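Local coordinates for general negative regulator of transcription subunit 2 (Saccharomyces cerevisiae, PDB 4BY6), which helps hold together the CCR4-NOT complex, which regulates transcription in the nucleus and is the major mRNA deadenylase in the cytoplasm, at residues E[110-115]-E[130-135]; E[145-150]-E[168-173]; E[95-100]-E[121-126]; E[162-167]-E[183-188]. One frame throughout, in Å; residues are numbered along the deposited sequence.

Interaction 1. Residues E[110-115]-E[130-135]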
loop_
_atom_site.group_PDB
_atom_site.type_symbol
_atom_site.label_atom_id
_atom_site.label_comp_id
_atom_site.label_asym_id
_atom_site.label_seq_id
_atom_site.Cartn_x
_atom_site.Cartn_y
_atom_site.Cartn_z
ATOM N N GLU E 110 15.242 32.348 -2.146
ATOM C CA GLU E 110 14.400 31.155 -2.065
ATOM C C GLU E 110 14.428 30.546 -0.677
ATOM O O GLU E 110 13.376 30.194 -0.141
ATOM C CB GLU E 110 14.816 30.101 -3.076
ATOM C CG GLU E 110 14.062 30.147 -4.359
ATOM C CD GLU E 110 14.868 30.786 -5.438
ATOM O OE1 GLU E 110 15.690 31.679 -5.096
ATOM O OE2 GLU E 110 14.690 30.389 -6.615
ATOM N N THR E 111 15.611 30.444 -0.074
ATOM C CA THR E 111 15.673 29.881 1.276
ATOM C C THR E 111 14.847 30.691 2.284
ATOM O O THR E 111 14.133 30.108 3.118
ATOM C CB THR E 111 17.127 29.751 1.733
ATOM O OG1 THR E 111 17.740 28.737 0.932
ATOM C CG2 THR E 111 17.226 29.335 3.210
ATOM N N LEU E 112 14.891 32.022 2.165
ATOM C CA LEU E 112 14.080 32.904 3.007
ATOM C C LEU E 112 12.569 32.680 2.760
ATOM O O LEU E 112 11.761 32.645 3.715
ATOM C CB LEU E 112 14.429 34.364 2.738
ATOM C CG LEU E 112 15.877 34.830 2.836
ATOM C CD1 LEU E 112 15.965 36.264 2.343
ATOM C CD2 LEU E 112 16.370 34.717 4.259
ATOM N N PHE E 113 12.192 32.521 1.490
ATOM C CA PHE E 113 10.805 32.223 1.167
ATOM C C PHE E 113 10.359 30.929 1.863
ATOM O O PHE E 113 9.279 30.859 2.459
ATOM C CB PHE E 113 10.613 32.089 -0.340
ATOM C CG PHE E 113 10.724 33.375 -1.088
ATOM C CD1 PHE E 113 10.315 34.567 -0.512
ATOM C CD2 PHE E 113 11.214 33.387 -2.391
ATOM C CE1 PHE E 113 10.396 35.753 -1.223
ATOM C CE2 PHE E 113 11.307 34.572 -3.114
ATOM C CZ PHE E 113 10.910 35.757 -2.536
ATOM N N PHE E 114 11.194 29.900 1.749
ATOM C CA PHE E 114 10.939 28.612 2.374
ATOM C C PHE E 114 10.667 28.759 3.874
ATOM O O PHE E 114 9.649 28.283 4.398
ATOM C CB PHE E 114 12.126 27.694 2.156
ATOM C CG PHE E 114 11.955 26.343 2.744
ATOM C CD1 PHE E 114 11.452 25.301 1.970
ATOM C CD2 PHE E 114 12.304 26.101 4.073
ATOM C CE1 PHE E 114 11.284 24.028 2.507
ATOM C CE2 PHE E 114 12.142 24.823 4.632
ATOM C CZ PHE E 114 11.634 23.788 3.845
ATOM N N LEU E 115 11.598 29.406 4.566
ATOM C CA LEU E 115 11.418 29.659 5.991
ATOM C C LEU E 115 10.150 30.460 6.301
ATOM O O LEU E 115 9.374 30.084 7.180
ATOM C CB LEU E 115 12.637 30.393 6.532
ATOM C CG LEU E 115 13.864 29.508 6.636
ATOM C CD1 LEU E 115 15.078 30.380 6.931
ATOM C CD2 LEU E 115 13.633 28.439 7.725
ATOM N N LEU E 130 11.956 40.690 7.221
ATOM C CA LEU E 130 12.780 41.902 7.233
ATOM C C LEU E 130 13.886 41.860 6.187
ATOM O O LEU E 130 14.181 42.871 5.544
ATOM C CB LEU E 130 13.388 42.120 8.610
ATOM C CG LEU E 130 12.363 42.374 9.706
ATOM C CD1 LEU E 130 13.032 42.291 11.045
ATOM C CD2 LEU E 130 11.699 43.713 9.514
ATOM N N GLU E 131 14.487 40.683 6.021
ATOM C CA GLU E 131 15.570 40.492 5.066
ATOM C C GLU E 131 15.065 40.582 3.618
ATOM O O GLU E 131 15.707 41.176 2.744
ATOM C CB GLU E 131 16.247 39.158 5.321
ATOM C CG GLU E 131 17.347 38.827 4.359
ATOM C CD GLU E 131 18.564 39.714 4.507
ATOM O OE1 GLU E 131 18.767 40.296 5.595
ATOM O OE2 GLU E 131 19.321 39.821 3.519
ATOM N N LEU E 132 13.917 39.977 3.357
ATOM C CA LEU E 132 13.328 40.083 2.039
ATOM C C LEU E 132 12.957 41.520 1.746
ATOM O O LEU E 132 13.154 42.024 0.624
ATOM C CB LEU E 132 12.114 39.169 1.936
ATOM C CG LEU E 132 12.569 37.732 1.717
ATOM C CD1 LEU E 132 11.379 36.791 1.888
ATOM C CD2 LEU E 132 13.188 37.635 0.316
ATOM N N ARG E 133 12.443 42.179 2.778
ATOM C CA ARG E 133 12.077 43.576 2.677
ATOM C C ARG E 133 13.320 44.392 2.276
ATOM O O ARG E 133 13.254 45.240 1.381
ATOM C CB ARG E 133 11.469 44.058 4.002
ATOM C CG ARG E 133 10.676 45.332 3.885
ATOM C CD ARG E 133 9.340 45.061 3.261
ATOM N NE ARG E 133 8.695 46.299 2.839
ATOM C CZ ARG E 133 8.929 46.887 1.665
ATOM N NH1 ARG E 133 9.813 46.367 0.819
ATOM N NH2 ARG E 133 8.286 47.998 1.331
ATOM N N LYS E 134 14.459 44.081 2.902
ATOM C CA LYS E 134 15.727 44.758 2.625
ATOM C C LYS E 134 16.237 44.548 1.196
ATOM O O LYS E 134 16.885 45.423 0.623
ATOM C CB LYS E 134 16.776 44.289 3.625
ATOM C CG LYS E 134 18.191 44.582 3.219
ATOM C CD LYS E 134 19.136 44.267 4.334
ATOM C CE LYS E 134 20.580 44.317 3.871
ATOM N NZ LYS E 134 21.440 44.460 5.081
ATOM N N ARG E 135 15.956 43.382 0.630
ATOM C CA ARG E 135 16.348 43.059 -0.740
ATOM C C ARG E 135 15.324 43.539 -1.759
ATOM O O ARG E 135 15.294 43.068 -2.912
ATOM C CB ARG E 135 16.544 41.563 -0.883
ATOM C CG ARG E 135 17.581 41.049 0.050
ATOM C CD ARG E 135 17.673 39.551 -0.003
ATOM N NE ARG E 135 18.581 39.095 1.039
ATOM C CZ ARG E 135 19.056 37.863 1.124
ATOM N NH1 ARG E 135 18.695 36.953 0.223
ATOM N NH2 ARG E 135 19.879 37.546 2.113
#

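Interaction 2. Residues E[145-150]-E[168-173]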
loop_
_atom_site.group_PDB
_atom_site.type_symbol
_atom_site.label_atom_id
_atom_site.label_comp_id
_atom_site.label_asym_id
_atom_site.label_seq_id
_atom_site.Cartn_x
_atom_site.Cartn_y
_atom_site.Cartn_z
ATOM N N ALA E 145 1.754 36.547 -1.124
ATOM C CA ALA E 145 2.790 36.228 -2.071
ATOM C C ALA E 145 3.747 37.404 -2.166
ATOM O O ALA E 145 3.308 38.554 -2.089
ATOM C CB ALA E 145 2.190 35.932 -3.394
ATOM N N TRP E 146 5.037 37.120 -2.335
ATOM C CA TRP E 146 6.035 38.184 -2.483
ATOM C C TRP E 146 6.250 38.576 -3.948
ATOM O O TRP E 146 6.288 37.715 -4.847
ATOM C CB TRP E 146 7.377 37.764 -1.892
ATOM C CG TRP E 146 7.423 37.568 -0.411
ATOM C CD1 TRP E 146 7.079 36.447 0.283
ATOM C CD2 TRP E 146 7.894 38.508 0.555
ATOM N NE1 TRP E 146 7.285 36.641 1.630
ATOM C CE2 TRP E 146 7.789 37.896 1.821
ATOM C CE3 TRP E 146 8.378 39.815 0.474
ATOM C CZ2 TRP E 146 8.158 38.539 2.986
ATOM C CZ3 TRP E 146 8.748 40.447 1.622
ATOM C CH2 TRP E 146 8.637 39.814 2.870
ATOM N N LEU E 147 6.420 39.872 -4.184
ATOM C CA LEU E 147 6.694 40.373 -5.522
ATOM C C LEU E 147 7.821 41.359 -5.474
ATOM O O LEU E 147 8.041 41.984 -4.441
ATOM C CB LEU E 147 5.460 41.037 -6.119
ATOM C CG LEU E 147 4.838 42.112 -5.236
ATOM C CD1 LEU E 147 5.438 43.456 -5.486
ATOM C CD2 LEU E 147 3.398 42.175 -5.589
ATOM N N THR E 148 8.522 41.533 -6.583
ATOM C CA THR E 148 9.502 42.610 -6.640
ATOM C C THR E 148 9.539 43.190 -8.026
ATOM O O THR E 148 9.176 42.518 -8.979
ATOM C CB THR E 148 10.927 42.158 -6.195
ATOM O OG1 THR E 148 11.847 43.236 -6.428
ATOM C CG2 THR E 148 11.397 40.952 -6.979
ATOM N N LYS E 149 9.945 44.450 -8.123
ATOM C CA LYS E 149 9.966 45.158 -9.397
ATOM C C LYS E 149 10.797 44.438 -10.466
ATOM O O LYS E 149 11.861 43.897 -10.179
ATOM C CB LYS E 149 10.490 46.579 -9.183
ATOM C CG LYS E 149 10.854 47.323 -10.442
ATOM C CD LYS E 149 11.284 48.776 -10.133
ATOM C CE LYS E 149 11.845 49.463 -11.394
ATOM N NZ LYS E 149 12.016 50.942 -11.255
ATOM N N ASP E 150 10.262 44.378 -11.683
ATOM C CA ASP E 150 11.022 43.935 -12.840
ATOM C C ASP E 150 11.808 45.136 -13.335
ATOM O O ASP E 150 11.211 46.127 -13.757
ATOM C CB ASP E 150 10.100 43.378 -13.926
ATOM C CG ASP E 150 10.816 43.128 -15.250
ATOM O OD1 ASP E 150 10.186 43.311 -16.312
ATOM O OD2 ASP E 150 11.994 42.723 -15.244
ATOM N N TYR E 168 6.371 43.117 -12.627
ATOM C CA TYR E 168 6.818 42.554 -11.365
ATOM C C TYR E 168 7.154 41.097 -11.540
ATOM O O TYR E 168 6.761 40.472 -12.516
ATOM C CB TYR E 168 5.739 42.715 -10.286
ATOM C CG TYR E 168 5.302 44.140 -10.111
ATOM C CD1 TYR E 168 5.969 44.988 -9.235
ATOM C CD2 TYR E 168 4.251 44.656 -10.848
ATOM C CE1 TYR E 168 5.580 46.311 -9.082
ATOM C CE2 TYR E 168 3.867 45.972 -10.712
ATOM C CZ TYR E 168 4.530 46.793 -9.825
ATOM O OH TYR E 168 4.137 48.105 -9.678
ATOM N N VAL E 169 7.883 40.568 -10.574
ATOM C CA VAL E 169 8.243 39.168 -10.509
ATOM C C VAL E 169 7.651 38.671 -9.211
ATOM O O VAL E 169 8.015 39.172 -8.142
ATOM C CB VAL E 169 9.789 38.959 -10.540
ATOM C CG1 VAL E 169 10.144 37.496 -10.513
ATOM C CG2 VAL E 169 10.367 39.590 -11.746
ATOM N N PHE E 170 6.694 37.746 -9.317
ATOM C CA PHE E 170 6.032 37.119 -8.166
ATOM C C PHE E 170 6.678 35.779 -7.799
ATOM O O PHE E 170 7.022 34.993 -8.681
ATOM C CB PHE E 170 4.561 36.876 -8.470
ATOM C CG PHE E 170 3.716 38.112 -8.518
ATOM C CD1 PHE E 170 3.693 38.920 -9.641
ATOM C CD2 PHE E 170 2.900 38.439 -7.447
ATOM C CE1 PHE E 170 2.878 40.062 -9.680
ATOM C CE2 PHE E 170 2.092 39.567 -7.485
ATOM C CZ PHE E 170 2.083 40.381 -8.597
ATOM N N PHE E 171 6.826 35.475 -6.515
ATOM C CA PHE E 171 7.307 34.135 -6.203
ATOM C C PHE E 171 6.143 33.208 -5.888
ATOM O O PHE E 171 5.313 33.502 -5.029
ATOM C CB PHE E 171 8.324 34.143 -5.049
ATOM C CG PHE E 171 8.869 32.777 -4.728
ATOM C CD1 PHE E 171 9.784 32.160 -5.582
ATOM C CD2 PHE E 171 8.452 32.091 -3.589
ATOM C CE1 PHE E 171 10.275 30.880 -5.302
ATOM C CE2 PHE E 171 8.950 30.819 -3.298
ATOM C CZ PHE E 171 9.864 30.210 -4.160
ATOM N N ASP E 172 6.122 32.081 -6.594
ATOM C CA ASP E 172 5.122 31.027 -6.461
ATOM C C ASP E 172 5.738 29.849 -5.719
ATOM O O ASP E 172 6.501 29.071 -6.301
ATOM C CB ASP E 172 4.635 30.596 -7.855
ATOM C CG ASP E 172 3.508 29.551 -7.826
ATOM O OD1 ASP E 172 3.233 28.915 -6.773
ATOM O OD2 ASP E 172 2.905 29.359 -8.908
ATOM N N PRO E 173 5.365 29.687 -4.442
ATOM C CA PRO E 173 5.942 28.686 -3.530
ATOM C C PRO E 173 5.488 27.262 -3.858
ATOM O O PRO E 173 6.105 26.314 -3.372
ATOM C CB PRO E 173 5.411 29.104 -2.150
ATOM C CG PRO E 173 4.628 30.411 -2.378
ATOM C CD PRO E 173 4.248 30.422 -3.826
#

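Interaction 3. Residues E[95-100]-E[121-126]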
loop_
_atom_site.group_PDB
_atom_site.type_symbol
_atom_site.label_atom_id
_atom_site.label_comp_id
_atom_site.label_asym_id
_atom_site.label_seq_id
_atom_site.Cartn_x
_atom_site.Cartn_y
_atom_site.Cartn_z
ATOM N N ASN E 95 16.242 32.116 17.703
ATOM C CA ASN E 95 15.390 32.660 18.745
ATOM C C ASN E 95 15.639 34.121 19.004
ATOM O O ASN E 95 15.027 34.688 19.902
ATOM C CB ASN E 95 15.558 31.883 20.053
ATOM C CG ASN E 95 15.124 30.438 19.933
ATOM O OD1 ASN E 95 14.231 30.103 19.154
ATOM N ND2 ASN E 95 15.750 29.568 20.718
ATOM N N SER E 96 16.537 34.746 18.241
ATOM C CA SER E 96 16.918 36.139 18.554
ATOM C C SER E 96 16.779 37.119 17.404
ATOM O O SER E 96 17.558 37.079 16.448
ATOM C CB SER E 96 18.350 36.203 19.056
ATOM O OG SER E 96 18.709 37.547 19.259
ATOM N N ILE E 97 15.799 38.007 17.509
ATOM C CA ILE E 97 15.619 39.054 16.510
ATOM C C ILE E 97 16.909 39.870 16.364
ATOM O O ILE E 97 17.330 40.187 15.266
ATOM C CB ILE E 97 14.444 40.007 16.885
ATOM C CG1 ILE E 97 13.110 39.264 16.920
ATOM C CG2 ILE E 97 14.370 41.183 15.930
ATOM C CD1 ILE E 97 12.557 38.975 15.553
ATOM N N GLN E 98 17.562 40.180 17.474
ATOM C CA GLN E 98 18.701 41.074 17.396
ATOM C C GLN E 98 19.942 40.369 16.836
ATOM O O GLN E 98 20.644 40.946 16.007
ATOM C CB GLN E 98 18.994 41.681 18.770
ATOM C CG GLN E 98 19.904 42.911 18.771
ATOM C CD GLN E 98 20.311 43.344 20.191
ATOM O OE1 GLN E 98 21.242 42.782 20.791
ATOM N NE2 GLN E 98 19.602 44.333 20.735
ATOM N N ASN E 99 20.179 39.114 17.222
ATOM C CA ASN E 99 21.448 38.444 16.896
ATOM C C ASN E 99 21.393 37.448 15.742
ATOM O O ASN E 99 22.420 36.910 15.349
ATOM C CB ASN E 99 21.997 37.715 18.110
ATOM C CG ASN E 99 22.279 38.641 19.268
ATOM O OD1 ASN E 99 22.523 39.842 19.090
ATOM N ND2 ASN E 99 22.243 38.090 20.474
ATOM N N ASP E 100 20.213 37.156 15.215
ATOM C CA ASP E 100 20.154 36.128 14.196
ATOM C C ASP E 100 20.067 36.708 12.790
ATOM O O ASP E 100 19.925 35.964 11.815
ATOM C CB ASP E 100 18.981 35.185 14.476
ATOM C CG ASP E 100 19.199 34.350 15.735
ATOM O OD1 ASP E 100 20.383 34.156 16.109
ATOM O OD2 ASP E 100 18.197 33.914 16.362
ATOM N N GLY E 121 4.422 32.799 12.701
ATOM C CA GLY E 121 4.357 33.277 14.073
ATOM C C GLY E 121 5.596 33.020 14.904
ATOM O O GLY E 121 5.514 32.780 16.113
ATOM N N THR E 122 6.742 33.049 14.234
ATOM C CA THR E 122 8.029 32.795 14.857
ATOM C C THR E 122 9.045 33.871 14.528
ATOM O O THR E 122 8.866 34.621 13.558
ATOM C CB THR E 122 8.619 31.472 14.383
ATOM O OG1 THR E 122 8.892 31.559 12.976
ATOM C CG2 THR E 122 7.659 30.363 14.639
ATOM N N VAL E 123 10.145 33.882 15.280
ATOM C CA VAL E 123 11.260 34.795 15.026
ATOM C C VAL E 123 11.786 34.677 13.585
ATOM O O VAL E 123 12.047 35.691 12.923
ATOM C CB VAL E 123 12.433 34.529 16.010
ATOM C CG1 VAL E 123 13.697 35.273 15.591
ATOM C CG2 VAL E 123 12.042 34.911 17.413
ATOM N N ILE E 124 11.925 33.452 13.088
ATOM C CA ILE E 124 12.527 33.286 11.780
ATOM C C ILE E 124 11.591 33.834 10.671
ATOM O O ILE E 124 12.054 34.363 9.664
ATOM C CB ILE E 124 12.913 31.799 11.534
ATOM C CG1 ILE E 124 13.801 31.663 10.294
ATOM C CG2 ILE E 124 11.698 30.931 11.393
ATOM C CD1 ILE E 124 15.014 32.597 10.310
ATOM N N GLN E 125 10.280 33.784 10.874
ATOM C CA GLN E 125 9.382 34.357 9.874
ATOM C C GLN E 125 9.577 35.876 9.824
ATOM O O GLN E 125 9.699 36.457 8.740
ATOM C CB GLN E 125 7.919 34.011 10.170
ATOM C CG GLN E 125 6.934 34.513 9.106
ATOM C CD GLN E 125 5.497 34.095 9.367
ATOM O OE1 GLN E 125 4.933 34.352 10.434
ATOM N NE2 GLN E 125 4.901 33.437 8.390
ATOM N N GLU E 126 9.644 36.508 10.992
ATOM C CA GLU E 126 9.893 37.939 11.053
ATOM C C GLU E 126 11.274 38.330 10.469
ATOM O O GLU E 126 11.422 39.366 9.799
ATOM C CB GLU E 126 9.783 38.433 12.490
ATOM C CG GLU E 126 9.982 39.931 12.639
ATOM C CD GLU E 126 8.781 40.738 12.167
ATOM O OE1 GLU E 126 7.695 40.154 11.946
ATOM O OE2 GLU E 126 8.936 41.963 11.995
#

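Interaction 4. Residues E[162-167]-E[183-188]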
loop_
_atom_site.group_PDB
_atom_site.type_symbol
_atom_site.label_atom_id
_atom_site.label_comp_id
_atom_site.label_asym_id
_atom_site.label_seq_id
_atom_site.Cartn_x
_atom_site.Cartn_y
_atom_site.Cartn_z
ATOM N N LEU E 162 -3.162 55.794 -5.496
ATOM C CA LEU E 162 -3.412 54.644 -4.633
ATOM C C LEU E 162 -2.865 53.340 -5.226
ATOM O O LEU E 162 -2.825 52.293 -4.560
ATOM C CB LEU E 162 -4.906 54.520 -4.358
ATOM C CG LEU E 162 -5.541 55.769 -3.753
ATOM C CD1 LEU E 162 -7.032 55.516 -3.594
ATOM C CD2 LEU E 162 -4.882 56.127 -2.430
ATOM N N SER E 163 -2.399 53.425 -6.466
ATOM C CA SER E 163 -1.881 52.261 -7.155
ATOM C C SER E 163 -0.829 52.639 -8.184
ATOM O O SER E 163 -0.684 53.810 -8.544
ATOM C CB SER E 163 -3.023 51.509 -7.837
ATOM O OG SER E 163 -3.693 52.361 -8.746
ATOM N N GLU E 164 -0.094 51.638 -8.653
ATOM C CA GLU E 164 0.836 51.849 -9.750
ATOM C C GLU E 164 0.710 50.679 -10.690
ATOM O O GLU E 164 0.379 49.567 -10.268
ATOM C CB GLU E 164 2.279 51.989 -9.259
ATOM C CG GLU E 164 2.813 50.764 -8.564
ATOM C CD GLU E 164 4.223 50.939 -8.045
ATOM O OE1 GLU E 164 4.556 52.069 -7.610
ATOM O OE2 GLU E 164 4.991 49.942 -8.033
ATOM N N ARG E 165 0.971 50.926 -11.965
ATOM C CA ARG E 165 0.929 49.855 -12.935
ATOM C C ARG E 165 2.341 49.583 -13.381
ATOM O O ARG E 165 3.060 50.498 -13.773
ATOM C CB ARG E 165 0.019 50.222 -14.102
ATOM C CG ARG E 165 -0.362 49.046 -14.920
ATOM C CD ARG E 165 -0.967 49.465 -16.222
ATOM N NE ARG E 165 -0.683 48.454 -17.227
ATOM C CZ ARG E 165 -1.067 48.531 -18.490
ATOM N NH1 ARG E 165 -1.777 49.574 -18.909
ATOM N NH2 ARG E 165 -0.743 47.558 -19.327
ATOM N N GLY E 166 2.764 48.329 -13.288
ATOM C CA GLY E 166 4.145 48.016 -13.607
ATOM C C GLY E 166 4.430 46.552 -13.829
ATOM O O GLY E 166 3.533 45.717 -13.755
ATOM N N SER E 167 5.694 46.238 -14.082
ATOM C CA SER E 167 6.115 44.865 -14.291
ATOM C C SER E 167 6.777 44.315 -13.033
ATOM O O SER E 167 7.638 44.960 -12.444
ATOM C CB SER E 167 7.060 44.773 -15.478
ATOM O OG SER E 167 7.462 43.434 -15.659
ATOM N N PHE E 183 1.112 44.183 -13.847
ATOM C CA PHE E 183 0.197 44.136 -12.733
ATOM C C PHE E 183 -0.208 45.528 -12.296
ATOM O O PHE E 183 0.618 46.467 -12.314
ATOM C CB PHE E 183 0.844 43.377 -11.591
ATOM C CG PHE E 183 -0.110 42.880 -10.565
ATOM C CD1 PHE E 183 -0.756 41.670 -10.728
ATOM C CD2 PHE E 183 -0.337 43.602 -9.412
ATOM C CE1 PHE E 183 -1.623 41.202 -9.765
ATOM C CE2 PHE E 183 -1.183 43.133 -8.449
ATOM C CZ PHE E 183 -1.838 41.943 -8.626
ATOM N N LEU E 184 -1.489 45.659 -11.937
ATOM C CA LEU E 184 -1.995 46.864 -11.304
ATOM C C LEU E 184 -1.972 46.625 -9.813
ATOM O O LEU E 184 -2.740 45.847 -9.285
ATOM C CB LEU E 184 -3.399 47.215 -11.777
ATOM C CG LEU E 184 -3.971 48.408 -11.014
ATOM C CD1 LEU E 184 -3.272 49.681 -11.445
ATOM C CD2 LEU E 184 -5.437 48.525 -11.252
ATOM N N LEU E 185 -1.060 47.308 -9.150
ATOM C CA LEU E 185 -0.717 47.052 -7.765
ATOM C C LEU E 185 -1.189 48.161 -6.844
ATOM O O LEU E 185 -0.841 49.330 -7.046
ATOM C CB LEU E 185 0.793 46.920 -7.654
ATOM C CG LEU E 185 1.290 46.851 -6.230
ATOM C CD1 LEU E 185 0.784 45.553 -5.607
ATOM C CD2 LEU E 185 2.793 46.921 -6.281
ATOM N N PHE E 186 -1.944 47.795 -5.818
ATOM C CA PHE E 186 -2.462 48.771 -4.873
ATOM C C PHE E 186 -1.598 48.845 -3.639
ATOM O O PHE E 186 -1.336 47.821 -3.018
ATOM C CB PHE E 186 -3.900 48.434 -4.487
ATOM C CG PHE E 186 -4.902 48.881 -5.496
ATOM C CD1 PHE E 186 -5.206 48.091 -6.596
ATOM C CD2 PHE E 186 -5.521 50.120 -5.371
ATOM C CE1 PHE E 186 -6.133 48.523 -7.546
ATOM C CE2 PHE E 186 -6.438 50.552 -6.317
ATOM C CZ PHE E 186 -6.741 49.746 -7.403
ATOM N N TYR E 187 -1.175 50.057 -3.275
ATOM C CA TYR E 187 -0.226 50.219 -2.180
ATOM C C TYR E 187 -0.774 49.788 -0.810
ATOM O O TYR E 187 -0.001 49.327 0.018
ATOM C CB TYR E 187 0.238 51.660 -2.107
ATOM C CG TYR E 187 0.954 52.174 -3.345
ATOM C CD1 TYR E 187 2.162 51.628 -3.761
ATOM C CD2 TYR E 187 0.419 53.214 -4.092
ATOM C CE1 TYR E 187 2.812 52.107 -4.893
ATOM C CE2 TYR E 187 1.057 53.693 -5.224
ATOM C CZ TYR E 187 2.260 53.138 -5.626
ATOM O OH TYR E 187 2.917 53.635 -6.750
ATOM N N ASN E 188 -2.081 49.933 -0.567
ATOM C CA ASN E 188 -2.675 49.440 0.688
ATOM C C ASN E 188 -2.587 47.893 0.827
ATOM O O ASN E 188 -2.892 47.332 1.882
ATOM C CB ASN E 188 -4.135 49.934 0.864
ATOM C CG ASN E 188 -5.126 49.312 -0.121
ATOM O OD1 ASN E 188 -4.770 48.540 -1.010
ATOM N ND2 ASN E 188 -6.393 49.657 0.051
#

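Interaction 1. Residues E[110-115]-E[130-135]
L112 and L132 face each other where helices 109-118 and 123-134 pack as a helical hairpin, running roughly antiparallel (144° between the local axes) against the sheet of the NOT2/NOT3/NOT5 C-terminal domain. The axes approach to 10.3 Å, and L112, F113 and L132 make up most of the contact between them. The tight part lies inward. CD1 of L132 comes up to the F113 ring obliquely, 3.4 Å from CE1, while its CD2 meets CD1 of L112 at 3.7 Å. CG of F113 lies anti to the carbonyl carbon (chi1 -71°), which starts the ring off on the backbone N side; the same ring also stacks on F171 and meets W137 edge-to-face. The outer side is looser and partly open to solvent, and there charge takes over. R135, one turn after E131, grips OE2 of that glutamate side-on, with NE and NH2 each 2.7 Å away and the oxygen lying in the guanidinium plane. Its NH1 turns to D109 and to the carbonyl of F107, so the guanidinium is fixed from two directions. An alanine here would probably leave E131 and D109 without their shared cation and strip one cover from the end of L112. That cover is specific: the L112 methyl CD1 sits over one guanidinium face, toward its rim, 3.5 Å from NH1 and equally far from CG of E131.

Interaction 2. Residues E[145-150]-E[168-173]
Strands 145-149 and 168-172 run antiparallel, with T148 and V169 exchanging both backbone bonds (T148 N to V169 O 2.9 Å, V169 N to T148 O 2.8 Å) and F171 N adding a third to W146 O at 2.8 Å. L147 and F170 form the adjacent non-hydrogen-bonded pair and lie side by side. CB of L147 rests over one face of the F170 ring, 4.0 Å from the centroid, a CH-pi contact. CG of L147 sits between its own backbone N and carbonyl carbon (chi1 53°); from there CD2 reaches CE2 of F170 at 3.5 Å, while CD1 turns to CD1 of Y168. F170 also makes a cation-pi contact with R181, so an alanine in its place would probably open a gap beside L147 and leave that arginine without its aromatic partner. On the other face T148 and V169 stand together. This is the antiparallel sheet of the NOT2/NOT3/NOT5 C-terminal domain, consistent with its place among SH3-like folds.

Interaction 3. Residues E[95-100]-E[121-126]
V123, in the first turn of helix 123-134, packs against the loop 95-100 that leads into helix 101-104. Its two methyls divide the work. CG2 lies against the carbonyl oxygen of N95 at 3.9 Å, and CG1, anti to the backbone N (chi1 169°), meets both S96 N and CD1 of I97. The I97 side chain crosses the valine obliquely, and its CD1 also touches CG of E126, 4.0 Å away, so one methyl touches residues about a turn apart. The contact is small and made by van der Waals packing, and the loop keeps its shape by its own bonds. D100 OD2 accepts from S96 N at 2.6 Å, from above the carboxylate plane, and S96 OG accepts from N99 N, an ST motif. On the other segment, T122 OG1 takes a weak N-cap bond from Q125 N, and Q125 OE1 accepts from G121 N at 2.8 Å. The carboxylate of E126 turns to a bound glycerol through OE1. The chain of another protein makes backbone bonds with G121 and V123 and approaches N95. Within the chain, I97 and D100 also lie on L127, one turn after V123, so the loop before helix 101-104 packs on the N-terminal part of helix 123-134.

Interaction 4. Residues E[162-167]-E[183-188]
F183 and G166 make a hydrogen-bonded pair in the hairpin of strands 163-172 and 177-186, with F183 N to G166 O at 2.9 Å and G166 N to F183 O at 3.0 Å. The F183 ring leads away from the glycine and meets F170 edge-to-face. L184 comes next, paired with R165, both on the face away from F183, and its CD1 reaches OG of S163 at 3.8 Å, an oxygen hydrogen-bonded to OG of S158. L185 then pairs with E164 through two backbone bonds, the one from L185 N to E164 O being nearly straight (171° at the hydrogen). F186 turns back to the side of L184. CB of S163 sits over the centre of its ring, 3.8 Å from the centroid, a CH-pi contact on an exposed aromatic. At Y187 the strand gives way to a 3-10 turn, yet its N still bonds to L162 O at 3.1 Å. The phenol crosses the E164 side chain at about a right angle, the carboxylate and ring planes 79° apart, and its OH donates to OE1; the modelled length of that bond is doubtfully short. CG of E164, set between its backbone N and carbonyl carbon (chi1 62°), comes to 3.4 Å from the same OH of Y187. OE2 is hydrogen-bonded to OH of Y168, so the carboxylate lies between two tyrosine hydroxyls.

In the fold
Following the chain from its N terminus, the loop 95-100 packs on the start of helix 123-134, and interaction 3 closes around helices 101-104 and 109-118. Interaction 1 opens within the span that interaction 3 encloses, at 110-115, and closes after it, at 130-135, so the two cross and both use helix 123-134. The sheet follows. Interaction 2 ties 145-150 to 168-173, and interaction 4, opening at 162-167 and closing at 183-188, crosses it on the shared strand 163-172. The helical and sheet halves are consecutive in sequence but joined in space: L132 packs on W146, and F113 lies against the same tryptophan. Interactions 3 and 4 lie far apart, their centres about 30 Å from each other.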